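Local coordinates for TRAP dicarboxylate transporter, DctP subunit (Ochrobactrum anthropi, PDB 4P47), which probably binds an organic solute, perhaps a dicarboxylate, in the periplasm and hands it to a TRAP membrane transporter, at residues K40-V45 with W147-R152; G210-N215 with R234-P239. All blocks are in the same frame, centred on the assembly; numbering follows the deposited sequence. Where two conformers were deposited one is given.

Contact 1. Residues K40-V45 with W147-R152; sequences KGHPQV and WELGFR
Leu149 and Trp147, on one strand, meet His42, the N-cap of a helix, and Gln44 in its first turn, in a small case of a capped helix N-terminus laid against a β-sheet, here within the periplasmic binding protein fold of the DctP family. Helix 43-58 begins beside strand 141-156, and the nearest CA atoms, those of Gln44 and Leu149, are 7.3 Å apart. No hydrogen bond links the two segments directly, so they meet by van der Waals packing.

Gln44 contributes the most surface. Its backbone O lies 3.7 Å from Trp147 CZ3, near the indole plane and at the ring's edge, so that the six-membered ring abuts the first turn of the helix with its rim. The amide of Gln44 does something else: NE2 bonds to Gln240 on strand 229-245 and OE1 accepts from the backbone of Asn38, which fixes both ends of the group. Val92 touches both Gln44 and Trp147, adding strand 90-94 to the packing.

Leu149 and Gly150 form a classic β-bulge opposite Asn238 of strand 229-245. Only the CD2 branch of Leu149 reaches across, ending 3.9 Å from His42 CE1 and 4.1 Å from His42 NE2, at the edge of the imidazole. The two side chains run at about a right angle to each other.

The ring of His42 is held by its own helix. With CG anti to the backbone N (chi1 -172°), the imidazole turns back over the first turn, where Pro43 CD lies 3.3 Å above the ring plane, offset toward its rim. The cap itself is the bond from Gln44 N to His42 ND1, 3.0 Å long. Its N-H...N angle is 155°, with the donor tilted 15° from the ring plane.

Contact 2. Residues G210-N215 with R234-P239; sequences GQENPN and RHQYNP
His235 reaches Glu212 through a His-carboxylate hydrogen bond, NE2 to OE1, at 2.8 Å and nearly straight at 175°. The oxygen lies in the imidazole plane, but the nitrogen meets it on the anti side of the carboxylate, 28° out of that group's plane. Glu212 OE1 also receives a salt bridge from Arg152 NE, and this second donor probably favours the ionised carboxylate. At the far side of the imidazole, ND1 bonds to Thr233 OG1, so both ring nitrogens are engaged.

A water-mediated link supplements the direct one. Glu212 OE2 and Gln236 OE1 both accept from one water, at 2.9 Å and 2.7 Å, and the backbone N of Leu175 is another partner of OE2. Gln236 NE2, for its part, bonds to Asp109 O.

Nonpolar contact is slight: Glu212 CB lies 3.6 Å from His235 CE1. The bend at chi2 of Glu212 (87°) brings the carboxylate back beside the ring, the two side chains crossing at about a right angle. With an alanine at His235, Glu212 OE1 would probably lose its nearly straight N-H donor and Thr233 OG1 its partner, and a gap would be likely to open beside Glu212 CB.

Strands 210-213 and 229-245 are not paired here; strand 141-156 runs between them, antiparallel to both, where Arg152 touches His235 and Gln236 as well as Glu212, while helix 196-205 packs on Gln211 and Asn213.

Overall arrangement
Both contacts share one sheet but use it differently. Contact 1 sets the start of a helix beside strand 141-156, is partly buried, and depends on van der Waals fit, its one capping bond staying within the helix start. The three residues that touch in contact 2 are all buried, and they join two strands that flank that same strand, through a charged and hydrated network. The centres of the contacts are about 13 Å apart, and segment 147-152 connects them: Leu149 serves contact 1, whereas Arg152 extends into contact 2. A further tie runs from Glu148 OE1 to Tyr237 OH, a probable hydrogen bond of 2.6 Å. In sequence the two follow one another without overlap.

Contact 1. Residues K40-V45 with W147-R152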
loop_
_atom_site.group_PDB
_atom_site.type_symbol
_atom_site.label_atom_id
_atom_site.label_comp_id
_atom_site.label_asym_id
_atom_site.label_seq_id
_atom_site.Cartn_x
_atom_site.Cartn_y
_atom_site.Cartn_z
ATOM N N LYS A 40 2.649 13.004 -11.916
ATOM C CA LYS A 40 3.563 12.509 -12.940
ATOM C C LYS A 40 4.945 12.342 -12.348
ATOM O O LYS A 40 5.438 13.217 -11.623
ATOM C CB LYS A 40 3.643 13.490 -14.117
ATOM C CG LYS A 40 2.762 13.157 -15.311
ATOM C CD LYS A 40 1.282 13.255 -14.979
ATOM C CE LYS A 40 0.501 13.992 -16.055
ATOM N NZ LYS A 40 -0.751 13.271 -16.425
ATOM N N GLY A 41 5.588 11.228 -12.668
ATOM C CA GLY A 41 6.881 10.909 -12.109
ATOM C C GLY A 41 6.775 9.835 -11.054
ATOM O O GLY A 41 7.682 9.022 -10.898
ATOM N N HIS A 42 5.664 9.825 -10.322
ATOM C CA HIS A 42 5.468 8.843 -9.266
ATOM C C HIS A 42 5.125 7.510 -9.918
ATOM O O HIS A 42 4.419 7.477 -10.922
ATOM C CB HIS A 42 4.335 9.283 -8.326
ATOM C CG HIS A 42 4.193 8.430 -7.104
ATOM N ND1 HIS A 42 3.564 7.203 -7.123
ATOM C CD2 HIS A 42 4.598 8.619 -5.828
ATOM C CE1 HIS A 42 3.590 6.673 -5.919
ATOM N NE2 HIS A 42 4.209 7.513 -5.109
ATOM N N PRO A 43 5.595 6.399 -9.347
ATOM C CA PRO A 43 5.296 5.088 -9.942
ATOM C C PRO A 43 3.799 4.807 -10.195
ATOM O O PRO A 43 3.443 4.131 -11.161
ATOM C CB PRO A 43 5.914 4.117 -8.932
ATOM C CG PRO A 43 7.102 4.883 -8.395
ATOM C CD PRO A 43 6.591 6.290 -8.259
ATOM N N GLN A 44 2.938 5.256 -9.300
ATOM C CA GLN A 44 1.499 5.162 -9.490
ATOM C C GLN A 44 1.069 5.765 -10.826
ATOM O O GLN A 44 0.344 5.137 -11.604
ATOM C CB GLN A 44 0.787 5.870 -8.353
ATOM C CG GLN A 44 -0.718 5.825 -8.450
ATOM C CD GLN A 44 -1.355 6.727 -7.428
ATOM O OE1 GLN A 44 -1.242 7.949 -7.509
ATOM N NE2 GLN A 44 -2.014 6.146 -6.456
ATOM N N VAL A 45 1.500 6.986 -11.104
ATOM C CA VAL A 45 1.089 7.646 -12.329
ATOM C C VAL A 45 1.785 7.041 -13.541
ATOM O O VAL A 45 1.198 6.959 -14.617
ATOM C CB VAL A 45 1.268 9.159 -12.237
ATOM C CG1 VAL A 45 0.840 9.816 -13.526
ATOM C CG2 VAL A 45 0.456 9.682 -11.067
ATOM N N TRP A 147 -1.865 -2.999 -7.485
ATOM C CA TRP A 147 -0.578 -2.412 -7.831
ATOM C C TRP A 147 0.157 -2.126 -6.506
ATOM O O TRP A 147 -0.343 -2.485 -5.430
ATOM C CB TRP A 147 -0.770 -1.121 -8.619
ATOM C CG TRP A 147 -1.352 -1.252 -10.006
ATOM C CD1 TRP A 147 -1.784 -2.379 -10.637
ATOM C CD2 TRP A 147 -1.560 -0.177 -10.912
ATOM N NE1 TRP A 147 -2.231 -2.065 -11.903
ATOM C CE2 TRP A 147 -2.112 -0.708 -12.082
ATOM C CE3 TRP A 147 -1.349 1.211 -10.829
ATOM C CZ2 TRP A 147 -2.454 0.099 -13.166
ATOM C CZ3 TRP A 147 -1.667 2.000 -11.898
ATOM C CH2 TRP A 147 -2.233 1.452 -13.044
ATOM N N GLU A 148 1.339 -1.526 -6.568
ATOM C CA GLU A 148 2.124 -1.317 -5.350
ATOM C C GLU A 148 2.217 0.144 -4.966
ATOM O O GLU A 148 2.514 0.977 -5.811
ATOM C CB GLU A 148 3.539 -1.844 -5.552
ATOM C CG GLU A 148 4.482 -1.552 -4.377
ATOM C CD GLU A 148 5.744 -2.377 -4.442
ATOM O OE1 GLU A 148 5.699 -3.499 -3.910
ATOM O OE2 GLU A 148 6.755 -1.892 -5.011
ATOM N N LEU A 149 1.991 0.463 -3.690
ATOM C CA LEU A 149 2.527 1.697 -3.123
ATOM C C LEU A 149 3.868 1.376 -2.468
ATOM O O LEU A 149 4.910 1.810 -2.939
ATOM C CB LEU A 149 1.549 2.354 -2.143
ATOM C CG LEU A 149 1.870 3.786 -1.732
ATOM C CD1 LEU A 149 3.021 3.829 -0.762
ATOM C CD2 LEU A 149 2.162 4.690 -2.914
ATOM N N GLY A 150 3.858 0.554 -1.430
ATOM C CA GLY A 150 5.109 0.095 -0.858
ATOM C C GLY A 150 5.036 -0.268 0.609
ATOM O O GLY A 150 3.991 -0.170 1.249
ATOM N N PHE A 151 6.175 -0.671 1.145
ATOM C CA PHE A 151 6.290 -0.915 2.573
ATOM C C PHE A 151 6.293 0.378 3.378
ATOM O O PHE A 151 6.783 1.424 2.949
ATOM C CB PHE A 151 7.576 -1.713 2.878
ATOM C CG PHE A 151 7.505 -3.137 2.419
ATOM C CD1 PHE A 151 6.777 -4.074 3.131
ATOM C CD2 PHE A 151 8.116 -3.522 1.241
ATOM C CE1 PHE A 151 6.685 -5.372 2.666
ATOM C CE2 PHE A 151 8.028 -4.810 0.791
ATOM C CZ PHE A 151 7.303 -5.725 1.495
ATOM N N ARG A 152 5.748 0.272 4.580
ATOM C CA ARG A 152 5.877 1.312 5.585
ATOM C C ARG A 152 7.007 0.966 6.530
ATOM O O ARG A 152 7.035 -0.135 7.088
ATOM C CB ARG A 152 4.564 1.478 6.354
ATOM C CG ARG A 152 3.374 1.685 5.437
ATOM C CD ARG A 152 2.123 2.025 6.186
ATOM N NE ARG A 152 2.179 3.350 6.803
ATOM C CZ ARG A 152 1.894 4.492 6.202
ATOM N NH1 ARG A 152 1.528 4.523 4.939
ATOM N NH2 ARG A 152 1.966 5.608 6.896
#

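Contact 2. Residues G210-N215 with R234-P239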
loop_
_atom_site.group_PDB
_atom_site.type_symbol
_atom_site.label_atom_id
_atom_site.label_comp_id
_atom_site.label_asym_id
_atom_site.label_seq_id
_atom_site.Cartn_x
_atom_site.Cartn_y
_atom_site.Cartn_z
ATOM N N GLY A 210 9.854 10.552 15.746
ATOM C CA GLY A 210 9.938 9.819 14.496
ATOM C C GLY A 210 8.589 9.697 13.832
ATOM O O GLY A 210 7.593 10.284 14.271
ATOM N N GLN A 211 8.569 8.920 12.750
ATOM C CA GLN A 211 7.363 8.788 11.956
ATOM C C GLN A 211 7.456 7.503 11.169
ATOM O O GLN A 211 8.544 6.962 10.947
ATOM C CB GLN A 211 7.142 10.025 11.049
ATOM C CG GLN A 211 8.256 10.275 10.054
ATOM C CD GLN A 211 8.113 9.482 8.772
ATOM O OE1 GLN A 211 7.027 9.415 8.186
ATOM N NE2 GLN A 211 9.208 8.895 8.311
ATOM N N GLU A 212 6.296 6.998 10.794
ATOM C CA GLU A 212 6.209 5.776 10.017
ATOM C C GLU A 212 5.516 6.057 8.682
ATOM O O GLU A 212 4.473 6.702 8.628
ATOM C CB GLU A 212 5.493 4.660 10.819
ATOM C CG GLU A 212 4.026 4.937 11.178
ATOM C CD GLU A 212 3.044 4.517 10.102
ATOM O OE1 GLU A 212 3.350 3.548 9.345
ATOM O OE2 GLU A 212 1.939 5.100 10.034
ATOM N N ASN A 213 6.131 5.602 7.596
ATOM C CA ASN A 213 5.691 5.928 6.241
ATOM C C ASN A 213 6.571 5.161 5.261
ATOM O O ASN A 213 7.612 4.621 5.643
ATOM C CB ASN A 213 5.791 7.446 5.926
ATOM C CG ASN A 213 4.493 8.198 6.165
ATOM O OD1 ASN A 213 3.428 7.804 5.689
ATOM N ND2 ASN A 213 4.581 9.304 6.889
ATOM N N PRO A 214 6.186 5.162 3.981
ATOM C CA PRO A 214 7.109 4.635 2.962
ATOM C C PRO A 214 8.401 5.427 2.849
ATOM O O PRO A 214 8.509 6.560 3.318
ATOM C CB PRO A 214 6.300 4.719 1.664
ATOM C CG PRO A 214 4.857 4.773 2.111
ATOM C CD PRO A 214 4.908 5.582 3.385
ATOM N N ASN A 215 9.411 4.810 2.254
ATOM C CA ASN A 215 10.695 5.442 2.089
ATOM C C ASN A 215 10.643 6.726 1.260
ATOM O O ASN A 215 11.393 7.660 1.541
ATOM C CB ASN A 215 11.669 4.477 1.410
ATOM C CG ASN A 215 12.037 3.297 2.276
ATOM O OD1 ASN A 215 11.922 3.341 3.504
ATOM N ND2 ASN A 215 12.459 2.213 1.625
ATOM N N ARG A 234 9.321 -2.685 7.746
ATOM C CA ARG A 234 8.283 -3.281 6.920
ATOM C C ARG A 234 7.078 -3.693 7.783
ATOM O O ARG A 234 6.470 -4.749 7.601
ATOM C CB ARG A 234 8.834 -4.446 6.084
ATOM C CG ARG A 234 9.924 -4.017 5.122
ATOM C CD ARG A 234 10.249 -5.088 4.100
ATOM N NE ARG A 234 11.317 -4.643 3.210
ATOM C CZ ARG A 234 12.608 -4.865 3.412
ATOM N NH1 ARG A 234 13.022 -5.551 4.465
ATOM N NH2 ARG A 234 13.497 -4.407 2.545
ATOM N N HIS A 235 6.708 -2.834 8.717
ATOM C CA HIS A 235 5.690 -3.192 9.693
ATOM C C HIS A 235 4.319 -3.321 9.061
ATOM O O HIS A 235 3.468 -4.009 9.615
ATOM C CB HIS A 235 5.667 -2.230 10.894
ATOM C CG HIS A 235 5.513 -0.794 10.514
ATOM N ND1 HIS A 235 6.598 0.017 10.291
ATOM C CD2 HIS A 235 4.414 -0.032 10.301
ATOM C CE1 HIS A 235 6.177 1.223 9.955
ATOM N NE2 HIS A 235 4.860 1.226 9.953
ATOM N N GLN A 236 4.093 -2.617 7.956
ATOM C CA GLN A 236 2.915 -2.821 7.135
ATOM C C GLN A 236 3.341 -2.701 5.679
ATOM O O GLN A 236 4.417 -2.199 5.375
ATOM C CB GLN A 236 1.866 -1.759 7.423
ATOM C CG GLN A 236 1.224 -1.889 8.785
ATOM C CD GLN A 236 0.467 -0.642 9.115
ATOM O OE1 GLN A 236 1.060 0.436 9.331
ATOM N NE2 GLN A 236 -0.843 -0.738 9.124
ATOM N N TYR A 237 2.488 -3.196 4.792
ATOM C CA TYR A 237 2.678 -3.098 3.354
ATOM C C TYR A 237 1.414 -2.502 2.795
ATOM O O TYR A 237 0.334 -2.970 3.127
ATOM C CB TYR A 237 2.901 -4.464 2.731
ATOM C CG TYR A 237 3.045 -4.398 1.216
ATOM C CD1 TYR A 237 4.228 -3.980 0.622
ATOM C CD2 TYR A 237 1.998 -4.764 0.382
ATOM C CE1 TYR A 237 4.356 -3.919 -0.766
ATOM C CE2 TYR A 237 2.131 -4.725 -0.998
ATOM C CZ TYR A 237 3.304 -4.307 -1.555
ATOM O OH TYR A 237 3.415 -4.282 -2.934
ATOM N N ASN A 238 1.549 -1.489 1.939
ATOM C CA ASN A 238 0.419 -0.836 1.286
ATOM C C ASN A 238 0.302 -1.272 -0.186
ATOM O O ASN A 238 0.993 -0.729 -1.054
ATOM C CB ASN A 238 0.549 0.713 1.314
ATOM C CG ASN A 238 0.446 1.352 2.712
ATOM O OD1 ASN A 238 1.011 2.426 2.950
ATOM N ND2 ASN A 238 -0.307 0.742 3.590
ATOM N N PRO A 239 -0.584 -2.240 -0.477
ATOM C CA PRO A 239 -0.948 -2.501 -1.862
ATOM C C PRO A 239 -1.963 -1.478 -2.287
ATOM O O PRO A 239 -2.715 -0.987 -1.434
ATOM C CB PRO A 239 -1.595 -3.888 -1.801
ATOM C CG PRO A 239 -2.132 -4.010 -0.437
ATOM C CD PRO A 239 -1.353 -3.073 0.457
HETATM O O HOH W 1 0.092 3.009 9.384
#